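Beta-lactamase (Francisella tularensis subsp. tularensis, PDB 3P09) probably hydrolyses the amide bond of beta-lactam antibiotics to give substituted beta-amino acids, as a class A beta-lactamase. Local coordinates at residues I39-L44 with K279-D284; K87-N92 with S116-A121; D152-I157 with P178-K183; I185-L188 with N192-D195; N214-S219 with L255-T260. All blocks are in the same frame, centred on the assembly; numbering follows the deposited sequence.

In the fold
Following the chain from its N terminus, contact 1 opens on strand 38-44 and closes only at helix 271-289, so its loop encloses the other four, which follow in series without crossing. Contact 2 closes a short loop within the helical part, tying the small two-stranded sheet at 88-90 to helix 115-123. Contact 3 ties the segment after helix 140-149 to the start of helix 178-190, and contact 4 turns that helix's later half back against its own exit loop. Contact 5 sets the loop after helix 196-208 on strand 253-260. Contacts 1 and 5, centres about 9 Å apart, share one face of the five-stranded sheet; contact 2 lies on the opposite side of the chain's centre.

Contact 1 (I39-L44 with K279-D284); sequences IGIYTL and KLIAND. With SO4 (sulfate ion), chain D.
Strand 39-44 and helical segment 279-284 approach closest, backbone to backbone, at Thr43 and Ile281, whose CA atoms are 9.1 Å apart. This spacing, with side chains filling it, is that of a helix packed on a sheet: the C-terminal helix 271-289 lies over one face of the five-stranded antiparallel sheet, as in the alpha/beta domain of class A beta-lactamases. Ile41 and Thr43 point from the strand toward the helix, whereas Tyr42 between them points away.

The contact centres on two isoleucines that reach toward each other tip to tip, Ile41 CG2 meeting Ile281 CD1 at 3.7 Å. The chain of Ile281 is nearly extended at chi2 (159°), which carries CD1 toward the strand. Its other branch, Ile281 CG2, comes to 4.5 Å from Thr43 CG2, a looser approach. All three residues are buried, and Phe28 of helix 24-35 and Leu255 of the neighbouring strand also touch Ile281.

On the far face of the strand, Tyr42 packs against Lys179 and Thr182 of helix 178-190, so the strand separates two helical layers. Its hydroxyl donates to a sulfate ion, probably from the crystallisation liquor, with O3 in the plane of the ring at its edge. The 2.5 Å from Tyr42 OH to sulfate O3 is very short for such a bond, and its exact length should be read with caution. Lys53 NZ also binds this ion. Back on the helix side, Thr43 turns its methyl CG2 to Ile281 while Thr43 OG1 is hydrogen-bonded to the backbone N of Ile52.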
# COMPACT_ATOMS: atom_id res chain seq x y z
N ILE A 39 -16.23 -0.05 4.29
CA ILE A 39 -15.26 -0.78 3.50
C ILE A 39 -15.21 -0.17 2.10
O ILE A 39 -16.24 0.22 1.55
CB ILE A 39 -15.59 -2.27 3.43
CG1 ILE A 39 -14.42 -3.05 2.84
CG2 ILE A 39 -16.85 -2.49 2.61
CD1 ILE A 39 -13.89 -4.12 3.73
N GLY A 40 -14.01 -0.06 1.54
CA GLY A 40 -13.84 0.54 0.23
C GLY A 40 -13.09 -0.43 -0.65
O GLY A 40 -12.10 -1.01 -0.23
N ILE A 41 -13.57 -0.59 -1.88
CA ILE A 41 -13.09 -1.63 -2.78
C ILE A 41 -12.90 -1.05 -4.19
O ILE A 41 -13.77 -0.33 -4.69
CB ILE A 41 -14.14 -2.77 -2.93
CG1 ILE A 41 -14.52 -3.39 -1.57
CG2 ILE A 41 -13.67 -3.83 -3.92
CD1 ILE A 41 -13.37 -3.87 -0.76
N TYR A 42 -11.78 -1.35 -4.83
CA TYR A 42 -11.65 -1.03 -6.24
C TYR A 42 -10.80 -2.08 -6.93
O TYR A 42 -9.78 -2.51 -6.39
CB TYR A 42 -11.04 0.35 -6.44
CG TYR A 42 -11.27 0.92 -7.83
CD1 TYR A 42 -10.26 0.94 -8.77
CD2 TYR A 42 -12.52 1.42 -8.20
CE1 TYR A 42 -10.47 1.45 -10.03
CE2 TYR A 42 -12.74 1.93 -9.47
CZ TYR A 42 -11.70 1.94 -10.38
OH TYR A 42 -11.90 2.44 -11.64
N THR A 43 -11.22 -2.50 -8.11
CA THR A 43 -10.39 -3.40 -8.92
C THR A 43 -10.08 -2.74 -10.25
O THR A 43 -10.88 -1.96 -10.76
CB THR A 43 -11.09 -4.70 -9.24
OG1 THR A 43 -12.22 -4.42 -10.09
CG2 THR A 43 -11.57 -5.37 -7.98
N LEU A 44 -8.93 -3.06 -10.82
CA LEU A 44 -8.54 -2.46 -12.08
C LEU A 44 -8.04 -3.55 -13.00
O LEU A 44 -7.11 -4.27 -12.66
CB LEU A 44 -7.44 -1.43 -11.86
CG LEU A 44 -7.70 -0.01 -12.32
CD1 LEU A 44 -6.37 0.69 -12.44
CD2 LEU A 44 -8.43 0.00 -13.63
N LYS A 279 -12.71 -12.59 -0.45
CA LYS A 279 -13.27 -13.87 -0.88
C LYS A 279 -14.44 -13.64 -1.83
O LYS A 279 -14.61 -14.37 -2.82
CB LYS A 279 -13.72 -14.69 0.34
CG LYS A 279 -14.31 -16.05 -0.01
CD LYS A 279 -13.38 -16.82 -0.93
CE LYS A 279 -13.53 -18.32 -0.75
NZ LYS A 279 -13.01 -18.75 0.58
N LEU A 280 -15.26 -12.64 -1.52
CA LEU A 280 -16.36 -12.27 -2.38
C LEU A 280 -15.80 -11.92 -3.74
O LEU A 280 -16.33 -12.32 -4.78
CB LEU A 280 -17.11 -11.06 -1.81
CG LEU A 280 -17.95 -11.36 -0.57
CD1 LEU A 280 -18.43 -10.08 0.09
CD2 LEU A 280 -19.13 -12.26 -0.95
N ILE A 281 -14.71 -11.18 -3.74
CA ILE A 281 -14.14 -10.71 -4.99
C ILE A 281 -13.54 -11.87 -5.78
O ILE A 281 -13.75 -11.98 -7.00
CB ILE A 281 -13.11 -9.62 -4.72
CG1 ILE A 281 -13.84 -8.37 -4.20
CG2 ILE A 281 -12.34 -9.30 -5.98
CD1 ILE A 281 -12.99 -7.40 -3.43
N ALA A 282 -12.82 -12.74 -5.08
CA ALA A 282 -12.22 -13.90 -5.73
C ALA A 282 -13.29 -14.75 -6.39
O ALA A 282 -13.10 -15.24 -7.50
CB ALA A 282 -11.41 -14.73 -4.71
N ASN A 283 -14.41 -14.94 -5.70
CA ASN A 283 -15.52 -15.72 -6.24
C ASN A 283 -16.09 -15.09 -7.51
O ASN A 283 -16.41 -15.78 -8.48
CB ASN A 283 -16.63 -15.88 -5.21
CG ASN A 283 -16.25 -16.82 -4.08
OD1 ASN A 283 -15.28 -17.58 -4.18
ND2 ASN A 283 -17.02 -16.78 -3.00
N ASP A 284 -16.21 -13.76 -7.49
CA ASP A 284 -16.77 -13.03 -8.62
C ASP A 284 -15.83 -13.08 -9.82
O ASP A 284 -16.26 -13.33 -10.94
CB ASP A 284 -17.07 -11.59 -8.24
CG ASP A 284 -18.04 -10.93 -9.20
OD1 ASP A 284 -19.09 -11.54 -9.51
OD2 ASP A 284 -17.76 -9.80 -9.64
S SO4 D . -15.08 3.36 -12.69
O1 SO4 D . -15.25 1.91 -12.82
O2 SO4 D . -16.35 3.96 -12.29
O3 SO4 D . -14.08 3.65 -11.67
O4 SO4 D . -14.66 3.92 -13.97

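Contact 2 (K87-N92 with S116-A121); sequences KKIPIN and SQLNYA
The backbone of Ile91 is hydrogen-bonded to both Gly110 and Lys111, and from this anchored position its side chain turns to Leu118 of helix 115-123. The contact itself is apolar, and a single side chain carries the helix's part of it. Leu118 divides its two methyls between two isoleucines: CD1 lies 3.7 Å from Ile89 CG1 and 3.8 Å from Ile89 CB, while CD2 reaches Ile91 CD1 at 4.1 Å. Ile91 runs past the leucine in the opposite direction, so only those two terminal methyls come within about 4 Å.

In Ile89, CG1 lies beside the backbone N (chi1 -49°), a placement that sets it against Leu118 CD1. The nearest backbones, at Ile89 and Leu118, stay 8.8 Å apart between CA atoms, a gap the three buried side chains fill. Ile132 and Leu133 of helix 127-137 touch Ile91 and Leu118 respectively. Elsewhere on the helix, Ser116 OG and Asn119 ND2 both hydrogen-bond Tyr205 OH of helix 196-208.

Ile89 also bonds through its backbone to Leu113, pairing strand 88-90 with strand 112-114, which runs directly into helix 115-123. A small antiparallel two-stranded sheet folded against the helix that follows it in this way belongs to the helical domain of class A beta-lactamases.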
# COMPACT_ATOMS: atom_id res chain seq x y z
N LYS A 87 23.16 3.25 -4.26
CA LYS A 87 23.75 4.24 -3.36
C LYS A 87 23.71 3.78 -1.91
O LYS A 87 22.66 3.38 -1.42
CB LYS A 87 23.04 5.60 -3.50
CG LYS A 87 23.42 6.60 -2.43
CD LYS A 87 22.95 8.02 -2.78
CE LYS A 87 23.90 8.68 -3.78
NZ LYS A 87 23.57 10.12 -4.01
N LYS A 88 24.85 3.87 -1.23
CA LYS A 88 24.97 3.38 0.14
C LYS A 88 24.53 4.42 1.16
O LYS A 88 25.02 5.55 1.15
CB LYS A 88 26.42 2.96 0.43
CG LYS A 88 26.90 1.77 -0.39
CD LYS A 88 28.41 1.57 -0.27
CE LYS A 88 28.94 0.61 -1.33
NZ LYS A 88 30.40 0.29 -1.17
N ILE A 89 23.61 4.04 2.03
CA ILE A 89 23.08 4.94 3.04
C ILE A 89 23.42 4.43 4.42
O ILE A 89 23.07 3.32 4.78
CB ILE A 89 21.53 5.03 2.97
CG1 ILE A 89 21.04 5.27 1.53
CG2 ILE A 89 21.03 6.12 3.90
CD1 ILE A 89 21.63 6.53 0.88
N PRO A 90 24.12 5.25 5.22
CA PRO A 90 24.37 4.93 6.62
C PRO A 90 23.08 4.78 7.42
O PRO A 90 22.17 5.59 7.27
CB PRO A 90 25.17 6.14 7.12
CG PRO A 90 25.85 6.66 5.90
CD PRO A 90 24.86 6.45 4.78
N ILE A 91 22.98 3.74 8.23
CA ILE A 91 21.84 3.57 9.12
C ILE A 91 22.28 3.98 10.52
O ILE A 91 23.15 3.34 11.10
CB ILE A 91 21.34 2.11 9.14
CG1 ILE A 91 21.05 1.63 7.72
CG2 ILE A 91 20.11 1.98 10.02
CD1 ILE A 91 20.18 2.57 6.92
N ASN A 92 21.69 5.05 11.05
CA ASN A 92 22.07 5.57 12.36
C ASN A 92 20.99 5.29 13.41
O ASN A 92 19.82 5.11 13.06
CB ASN A 92 22.32 7.09 12.27
CG ASN A 92 23.39 7.44 11.24
OD1 ASN A 92 24.44 6.80 11.18
ND2 ASN A 92 23.11 8.44 10.42
N SER A 116 18.16 0.37 -2.70
CA SER A 116 17.30 -0.77 -3.06
C SER A 116 16.96 -1.62 -1.85
O SER A 116 15.84 -2.11 -1.72
CB SER A 116 17.91 -1.64 -4.16
OG SER A 116 16.95 -2.61 -4.60
N GLN A 117 17.94 -1.83 -0.97
CA GLN A 117 17.68 -2.59 0.25
C GLN A 117 16.66 -1.88 1.14
O GLN A 117 15.88 -2.53 1.85
CB GLN A 117 18.98 -2.82 1.04
CG GLN A 117 19.89 -3.85 0.38
CD GLN A 117 21.21 -3.99 1.09
OE1 GLN A 117 21.85 -3.00 1.43
NE2 GLN A 117 21.62 -5.24 1.33
N LEU A 118 16.70 -0.56 1.14
CA LEU A 118 15.76 0.23 1.93
C LEU A 118 14.37 0.16 1.32
O LEU A 118 13.38 0.16 2.03
CB LEU A 118 16.23 1.69 2.06
CG LEU A 118 17.44 1.86 2.98
CD1 LEU A 118 18.26 3.11 2.65
CD2 LEU A 118 16.97 1.87 4.42
N ASN A 119 14.31 0.12 -0.01
CA ASN A 119 13.03 -0.06 -0.68
C ASN A 119 12.37 -1.36 -0.24
O ASN A 119 11.19 -1.38 0.08
CB ASN A 119 13.20 -0.11 -2.20
CG ASN A 119 13.42 1.25 -2.82
OD1 ASN A 119 13.12 2.28 -2.21
ND2 ASN A 119 13.90 1.26 -4.05
N TYR A 120 13.15 -2.44 -0.26
CA TYR A 120 12.66 -3.75 0.16
C TYR A 120 12.13 -3.67 1.58
O TYR A 120 11.03 -4.14 1.86
CB TYR A 120 13.81 -4.77 0.04
CG TYR A 120 13.57 -6.08 0.75
CD1 TYR A 120 14.00 -6.28 2.06
CD2 TYR A 120 12.92 -7.13 0.11
CE1 TYR A 120 13.80 -7.50 2.71
CE2 TYR A 120 12.71 -8.35 0.76
CZ TYR A 120 13.15 -8.52 2.05
OH TYR A 120 12.94 -9.74 2.69
N ALA A 121 12.91 -3.06 2.46
CA ALA A 121 12.50 -2.88 3.85
C ALA A 121 11.20 -2.10 3.98
O ALA A 121 10.32 -2.47 4.76
CB ALA A 121 13.60 -2.16 4.62

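Contact 3 (D152-I157 with P178-K183); sequences DNDTII and PKAITK
A methyl group set against a carboxylate is the unusual feature here: Ala180 CB packs on the acid group of Asp152, 3.6 Å from OD1 and 3.8 Å from OD2. The same methyl meets Asp154 CB at 3.8 Å, and Thr155 OG1 stands slightly farther off. The backbones come close enough for this, with the CA atoms of Asp152 and Ala180 only 6.0 Å apart.

Both oxygens of Asp152 accept bonds from its own loop. OD1 accepts the backbone N of Asp154 at 2.8 Å, an Asx turn, and also the N of Thr155 at 2.9 Å, which extends it to an Asx motif. The first donor meets OD1 almost end-on, the second on the syn side and 32° out of the carboxylate plane. OD2 takes the hydroxyl of Thr155 at 2.6 Å, again from the syn side; Thr155 OG1 is also hydrogen-bonded to Thr176 OG1. With CG anti to its own N (chi1 -176°), the carboxylate folds over the following residues, and three bonds fix its rotation. OD2 also lies close to Asp184 OD2, a like-charged neighbour that would probably raise the proton affinity of the pair.

The loop follows helix 140-149, whereas Ala180 sits in the first turn of helix 178-190, its N bonded to Thr177 OG1.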
# COMPACT_ATOMS: atom_id res chain seq x y z
N ASP A 152 -2.69 11.07 -9.46
CA ASP A 152 -3.43 10.93 -8.21
C ASP A 152 -3.65 12.28 -7.54
O ASP A 152 -2.72 12.84 -6.96
CB ASP A 152 -2.67 10.00 -7.26
CG ASP A 152 -3.44 9.72 -5.97
OD1 ASP A 152 -4.39 10.48 -5.67
OD2 ASP A 152 -3.10 8.74 -5.26
N ASN A 153 -4.87 12.79 -7.60
CA ASN A 153 -5.20 14.05 -6.93
C ASN A 153 -6.08 13.85 -5.69
O ASN A 153 -6.66 14.81 -5.18
CB ASN A 153 -5.91 15.00 -7.89
CG ASN A 153 -5.11 15.27 -9.14
OD1 ASN A 153 -5.55 14.96 -10.25
ND2 ASN A 153 -3.91 15.83 -8.97
N ASP A 154 -6.18 12.61 -5.21
CA ASP A 154 -7.02 12.32 -4.05
C ASP A 154 -6.18 12.04 -2.80
O ASP A 154 -6.60 12.33 -1.68
CB ASP A 154 -7.95 11.14 -4.32
CG ASP A 154 -9.06 11.47 -5.31
OD1 ASP A 154 -9.46 12.65 -5.39
OD2 ASP A 154 -9.54 10.55 -6.01
N THR A 155 -5.00 11.48 -3.00
CA THR A 155 -4.13 11.08 -1.89
C THR A 155 -3.41 12.30 -1.30
O THR A 155 -2.71 13.01 -2.02
CB THR A 155 -3.11 10.04 -2.38
OG1 THR A 155 -3.82 8.87 -2.78
CG2 THR A 155 -2.11 9.68 -1.30
N ILE A 156 -3.58 12.53 -0.01
CA ILE A 156 -2.96 13.67 0.65
C ILE A 156 -2.05 13.23 1.79
O ILE A 156 -2.52 12.83 2.84
CB ILE A 156 -4.00 14.62 1.24
CG1 ILE A 156 -5.05 15.00 0.19
CG2 ILE A 156 -3.31 15.85 1.79
CD1 ILE A 156 -4.48 15.83 -0.95
N ILE A 157 -0.74 13.32 1.58
CA ILE A 157 0.23 12.90 2.59
C ILE A 157 0.94 14.12 3.17
O ILE A 157 1.47 14.95 2.41
CB ILE A 157 1.25 11.95 1.98
CG1 ILE A 157 0.57 10.64 1.57
CG2 ILE A 157 2.38 11.68 2.97
CD1 ILE A 157 1.42 9.80 0.67
N PRO A 178 -10.12 4.23 -2.38
CA PRO A 178 -9.83 2.95 -3.02
C PRO A 178 -9.48 3.12 -4.51
O PRO A 178 -8.57 2.48 -5.01
CB PRO A 178 -11.12 2.15 -2.84
CG PRO A 178 -11.75 2.73 -1.57
CD PRO A 178 -11.41 4.21 -1.65
N LYS A 179 -10.18 4.00 -5.20
CA LYS A 179 -9.93 4.19 -6.62
C LYS A 179 -8.53 4.72 -6.87
O LYS A 179 -7.77 4.18 -7.68
CB LYS A 179 -11.00 5.13 -7.22
CG LYS A 179 -10.97 5.27 -8.73
CD LYS A 179 -12.10 6.17 -9.21
CE LYS A 179 -12.04 6.37 -10.72
NZ LYS A 179 -13.12 7.26 -11.24
N ALA A 180 -8.15 5.78 -6.15
CA ALA A 180 -6.89 6.44 -6.40
C ALA A 180 -5.71 5.52 -6.10
O ALA A 180 -4.76 5.42 -6.90
CB ALA A 180 -6.78 7.75 -5.58
N ILE A 181 -5.76 4.86 -4.96
CA ILE A 181 -4.63 4.06 -4.51
C ILE A 181 -4.47 2.81 -5.36
O ILE A 181 -3.36 2.34 -5.57
CB ILE A 181 -4.73 3.68 -3.02
CG1 ILE A 181 -3.35 3.29 -2.49
CG2 ILE A 181 -5.77 2.56 -2.82
CD1 ILE A 181 -2.39 4.47 -2.48
N THR A 182 -5.58 2.30 -5.90
CA THR A 182 -5.56 1.10 -6.73
C THR A 182 -5.08 1.42 -8.14
O THR A 182 -4.29 0.67 -8.72
CB THR A 182 -6.95 0.40 -6.76
OG1 THR A 182 -7.32 0.01 -5.44
CG2 THR A 182 -6.94 -0.86 -7.63
N LYS A 183 -5.57 2.51 -8.72
CA LYS A 183 -5.00 3.01 -9.97
C LYS A 183 -3.49 3.24 -9.82
O LYS A 183 -2.71 2.96 -10.73
CB LYS A 183 -5.72 4.29 -10.43
CG LYS A 183 -7.15 4.05 -10.92
CD LYS A 183 -7.72 5.25 -11.71
CE LYS A 183 -7.44 6.55 -11.02
NZ LYS A 183 -7.70 7.73 -11.91

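Contact 4 (I185-L188 with N192-D195); sequences IYKL and NILD
The side chain of Lys187 runs from helix 178-190 to Asn192 and Ile193 in the loop that follows it. From CB the chain goes to CG anti to the backbone N (chi1 -177°) and continues extended through CD. CE then rests on Ile193 CG2 at 3.7 Å, the two side chains crossing at about a right angle. A bend at the last torsion (chi4 58°) turns the ammonium aside, so NZ comes 2.8 Å from Asn192 OD1. That bond is weak by its geometry, and Asn192 is poorly ordered, so it is probably a loose tether. NZ also donates to a water at 2.9 Å, and the same water weakly accepts the backbone N of Asn192, making a second, indirect link beside the exposed Asn192. The lysine side chain also touches Leu150.

The topology is a helix, a tight exit loop and a second helix: Asp195 occupies the N-cap position before helix 196-208, its side chain capping a backbone N there, and its OD1 also binds His198 ND1. A second water bridges the backbone of the first helix to that of the loop, donating to Lys187 O at 2.8 Å and accepting from Leu194 N at 2.9 Å.

Deeper in, Leu188 meets the loop with apolar groups. Leu194 points toward the helix and sets CD1 at 3.8 Å from the carbonyl oxygen of Leu188 and 4.1 Å from its CD2. Ile193 CD1 also faces Leu188 CD2, but the modelled separation is too short to be trusted. Phe68 and Phe202 lie on Leu188, while Leu75 and Met79 of helix 66-80 receive Leu194.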
# COMPACT_ATOMS: atom_id res chain seq x y z
N ILE A 185 -1.20 1.68 -7.81
CA ILE A 185 -0.37 0.47 -7.77
C ILE A 185 -0.35 -0.17 -9.15
O ILE A 185 0.67 -0.71 -9.58
CB ILE A 185 -0.83 -0.53 -6.67
CG1 ILE A 185 0.31 -1.49 -6.31
CG2 ILE A 185 -2.07 -1.30 -7.12
CD1 ILE A 185 0.03 -2.33 -5.06
N TYR A 186 -1.47 -0.10 -9.87
CA TYR A 186 -1.53 -0.67 -11.22
C TYR A 186 -0.63 0.10 -12.16
O TYR A 186 0.11 -0.48 -12.96
CB TYR A 186 -2.97 -0.61 -11.76
CG TYR A 186 -3.13 -1.34 -13.07
CD1 TYR A 186 -2.96 -0.69 -14.29
CD2 TYR A 186 -3.44 -2.70 -13.10
CE1 TYR A 186 -3.10 -1.37 -15.50
CE2 TYR A 186 -3.58 -3.38 -14.29
CZ TYR A 186 -3.41 -2.71 -15.49
OH TYR A 186 -3.56 -3.40 -16.67
N LYS A 187 -0.69 1.43 -12.06
CA LYS A 187 0.10 2.27 -12.96
C LYS A 187 1.59 2.03 -12.72
O LYS A 187 2.38 1.92 -13.67
CB LYS A 187 -0.26 3.74 -12.77
CG LYS A 187 0.46 4.68 -13.72
CD LYS A 187 -0.31 5.99 -13.83
CE LYS A 187 0.38 6.98 -14.77
NZ LYS A 187 0.56 6.41 -16.14
N LEU A 188 1.97 1.90 -11.45
CA LEU A 188 3.38 1.67 -11.13
C LEU A 188 3.89 0.31 -11.64
O LEU A 188 5.01 0.19 -12.14
CB LEU A 188 3.62 1.81 -9.62
CG LEU A 188 3.65 3.25 -9.09
CD1 LEU A 188 3.60 3.26 -7.59
CD2 LEU A 188 4.89 4.01 -9.59
N ASN A 192 2.95 3.37 -17.67
CA ASN A 192 4.00 3.98 -18.46
C ASN A 192 4.86 5.03 -17.75
O ASN A 192 5.47 5.87 -18.41
CB ASN A 192 3.43 4.56 -19.78
CG ASN A 192 2.32 5.57 -19.54
OD1 ASN A 192 2.19 6.14 -18.46
ND2 ASN A 192 1.51 5.79 -20.57
N ILE A 193 4.92 4.98 -16.43
CA ILE A 193 5.82 5.91 -15.74
C ILE A 193 7.18 5.30 -15.43
O ILE A 193 8.20 5.95 -15.62
CB ILE A 193 5.20 6.51 -14.48
CG1 ILE A 193 4.70 5.41 -13.57
CG2 ILE A 193 4.07 7.47 -14.83
CD1 ILE A 193 5.29 5.51 -12.22
N LEU A 194 7.19 4.07 -14.92
CA LEU A 194 8.43 3.33 -14.74
C LEU A 194 8.70 2.51 -16.00
O LEU A 194 7.76 2.07 -16.66
CB LEU A 194 8.32 2.38 -13.53
CG LEU A 194 8.12 3.06 -12.18
CD1 LEU A 194 8.14 2.01 -11.06
CD2 LEU A 194 9.17 4.12 -11.98
N ASP A 195 9.97 2.28 -16.33
CA ASP A 195 10.27 1.47 -17.52
C ASP A 195 10.26 0.00 -17.15
O ASP A 195 10.05 -0.34 -15.98
CB ASP A 195 11.60 1.87 -18.15
CG ASP A 195 12.77 1.70 -17.21
OD1 ASP A 195 12.64 0.97 -16.20
OD2 ASP A 195 13.84 2.28 -17.49
O HOH W 1 4.97 2.17 -14.63
O HOH W 2 -0.32 4.03 -17.57

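Contact 5 (N214-S219 with L255-T260); sequences NRIAFS and LGILYT
Ile216 lays its longer branch across two residues of strand 253-260. Its CG1 meets Ile257 CD1 at 3.9 Å, and one bond farther out its CD1 passes over Leu255, 3.8 Å from the carbonyl oxygen and 4.1 Å from CD2. Ile216 and its two partners cross obliquely, so the side-chain contact is between aliphatic groups, with the Leu255 carbonyl oxygen beside CD1. CG1 sits anti to the carbonyl carbon and the chain is extended at chi2 (170°), which carries CD1 to Leu255 while CG1 stays over Ile257.

Leu255 and Ile257, two apart on the strand, both turn toward the loop, on the sheet face that also carries the C-terminal helix; Ile274 of that helix touches Ile257. Residues 214-219 thus cover a patch of this antiparallel sheet, in the manner of the loop leading from the helical domain into the sheet in this family. The CA atoms of Ile216 and Ile257 are 8.2 Å apart, a distance spanned by the side chains of these two residues.

Polar bonds outside the pair set the loop's position. The N of Ile216 is hydrogen-bonded to Asp241 OD2, and Arg215 forms a salt bridge to Glu271 and binds the carbonyl oxygens of Gly231 and Asn240 on neighbouring strands. Ser219 N returns to Ile216 O at 3.0 Å, closing a single turn.

The side chains meet across the two segments through apolar groups, so the contact itself is non-directional; the placement of Ile216 on the sheet is therefore probably set in good part by the bonds of its own backbone N and of Arg215.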
# COMPACT_ATOMS: atom_id res chain seq x y z
N ASN A 214 -2.65 -12.51 6.09
CA ASN A 214 -3.99 -12.69 6.65
C ASN A 214 -4.99 -11.68 6.11
O ASN A 214 -6.05 -11.44 6.71
CB ASN A 214 -3.94 -12.64 8.18
CG ASN A 214 -3.32 -13.89 8.77
OD1 ASN A 214 -3.87 -14.98 8.65
ND2 ASN A 214 -2.17 -13.74 9.42
N ARG A 215 -4.65 -11.09 4.96
CA ARG A 215 -5.55 -10.14 4.33
C ARG A 215 -5.99 -10.64 2.96
O ARG A 215 -6.57 -11.72 2.89
CB ARG A 215 -4.94 -8.73 4.35
CG ARG A 215 -4.77 -8.28 5.81
CD ARG A 215 -4.18 -6.89 5.98
NE ARG A 215 -3.91 -6.64 7.38
CZ ARG A 215 -3.61 -5.46 7.91
NH1 ARG A 215 -3.53 -4.37 7.15
NH2 ARG A 215 -3.39 -5.38 9.22
N ILE A 216 -5.72 -9.92 1.89
CA ILE A 216 -6.20 -10.37 0.58
C ILE A 216 -5.70 -11.78 0.23
O ILE A 216 -6.48 -12.63 -0.24
CB ILE A 216 -5.79 -9.39 -0.53
CG1 ILE A 216 -6.59 -8.09 -0.41
CG2 ILE A 216 -5.98 -10.03 -1.89
CD1 ILE A 216 -6.10 -6.94 -1.30
N ALA A 217 -4.42 -12.02 0.46
CA ALA A 217 -3.80 -13.30 0.11
C ALA A 217 -4.53 -14.48 0.73
O ALA A 217 -4.61 -15.56 0.14
CB ALA A 217 -2.32 -13.31 0.51
N PHE A 218 -5.05 -14.27 1.93
CA PHE A 218 -5.74 -15.30 2.70
C PHE A 218 -6.91 -15.92 1.92
O PHE A 218 -7.31 -17.06 2.17
CB PHE A 218 -6.25 -14.68 4.00
CG PHE A 218 -6.90 -15.65 4.94
CD1 PHE A 218 -8.26 -15.91 4.86
CD2 PHE A 218 -6.16 -16.26 5.94
CE1 PHE A 218 -8.86 -16.80 5.75
CE2 PHE A 218 -6.76 -17.14 6.83
CZ PHE A 218 -8.11 -17.41 6.73
N SER A 219 -7.46 -15.17 0.96
CA SER A 219 -8.67 -15.58 0.29
C SER A 219 -8.50 -15.85 -1.20
O SER A 219 -9.45 -16.24 -1.87
CB SER A 219 -9.77 -14.54 0.49
OG SER A 219 -10.08 -14.40 1.87
N LEU A 255 -6.13 -4.69 -6.91
CA LEU A 255 -7.26 -4.72 -6.01
C LEU A 255 -6.89 -3.97 -4.75
O LEU A 255 -5.90 -4.31 -4.10
CB LEU A 255 -7.64 -6.16 -5.68
CG LEU A 255 -8.60 -6.37 -4.51
CD1 LEU A 255 -9.96 -5.70 -4.77
CD2 LEU A 255 -8.77 -7.86 -4.26
N GLY A 256 -7.66 -2.95 -4.42
CA GLY A 256 -7.48 -2.22 -3.17
C GLY A 256 -8.69 -2.46 -2.28
O GLY A 256 -9.82 -2.35 -2.75
N ILE A 257 -8.45 -2.80 -1.02
CA ILE A 257 -9.51 -2.93 -0.02
C ILE A 257 -9.11 -2.14 1.22
O ILE A 257 -8.08 -2.42 1.83
CB ILE A 257 -9.75 -4.41 0.38
CG1 ILE A 257 -10.06 -5.26 -0.85
CG2 ILE A 257 -10.86 -4.50 1.40
CD1 ILE A 257 -10.21 -6.75 -0.55
N LEU A 258 -9.89 -1.11 1.54
CA LEU A 258 -9.58 -0.24 2.68
C LEU A 258 -10.74 -0.33 3.65
O LEU A 258 -11.90 -0.43 3.25
CB LEU A 258 -9.39 1.21 2.22
CG LEU A 258 -8.54 1.39 0.94
CD1 LEU A 258 -8.44 2.86 0.57
CD2 LEU A 258 -7.15 0.80 1.07
N TYR A 259 -10.43 -0.31 4.94
CA TYR A 259 -11.49 -0.43 5.94
C TYR A 259 -11.21 0.55 7.06
O TYR A 259 -10.07 0.68 7.49
CB TYR A 259 -11.58 -1.87 6.50
CG TYR A 259 -12.53 -1.95 7.66
CD1 TYR A 259 -13.90 -1.86 7.46
CD2 TYR A 259 -12.07 -2.08 8.97
CE1 TYR A 259 -14.79 -1.90 8.53
CE2 TYR A 259 -12.95 -2.12 10.05
CZ TYR A 259 -14.31 -2.03 9.82
OH TYR A 259 -15.21 -2.07 10.87
N THR A 260 -12.24 1.25 7.51
CA THR A 260 -12.10 2.13 8.66
C THR A 260 -13.43 2.29 9.38
O THR A 260 -14.50 2.15 8.77
CB THR A 260 -11.52 3.52 8.25
OG1 THR A 260 -11.09 4.24 9.42
CG2 THR A 260 -12.54 4.34 7.50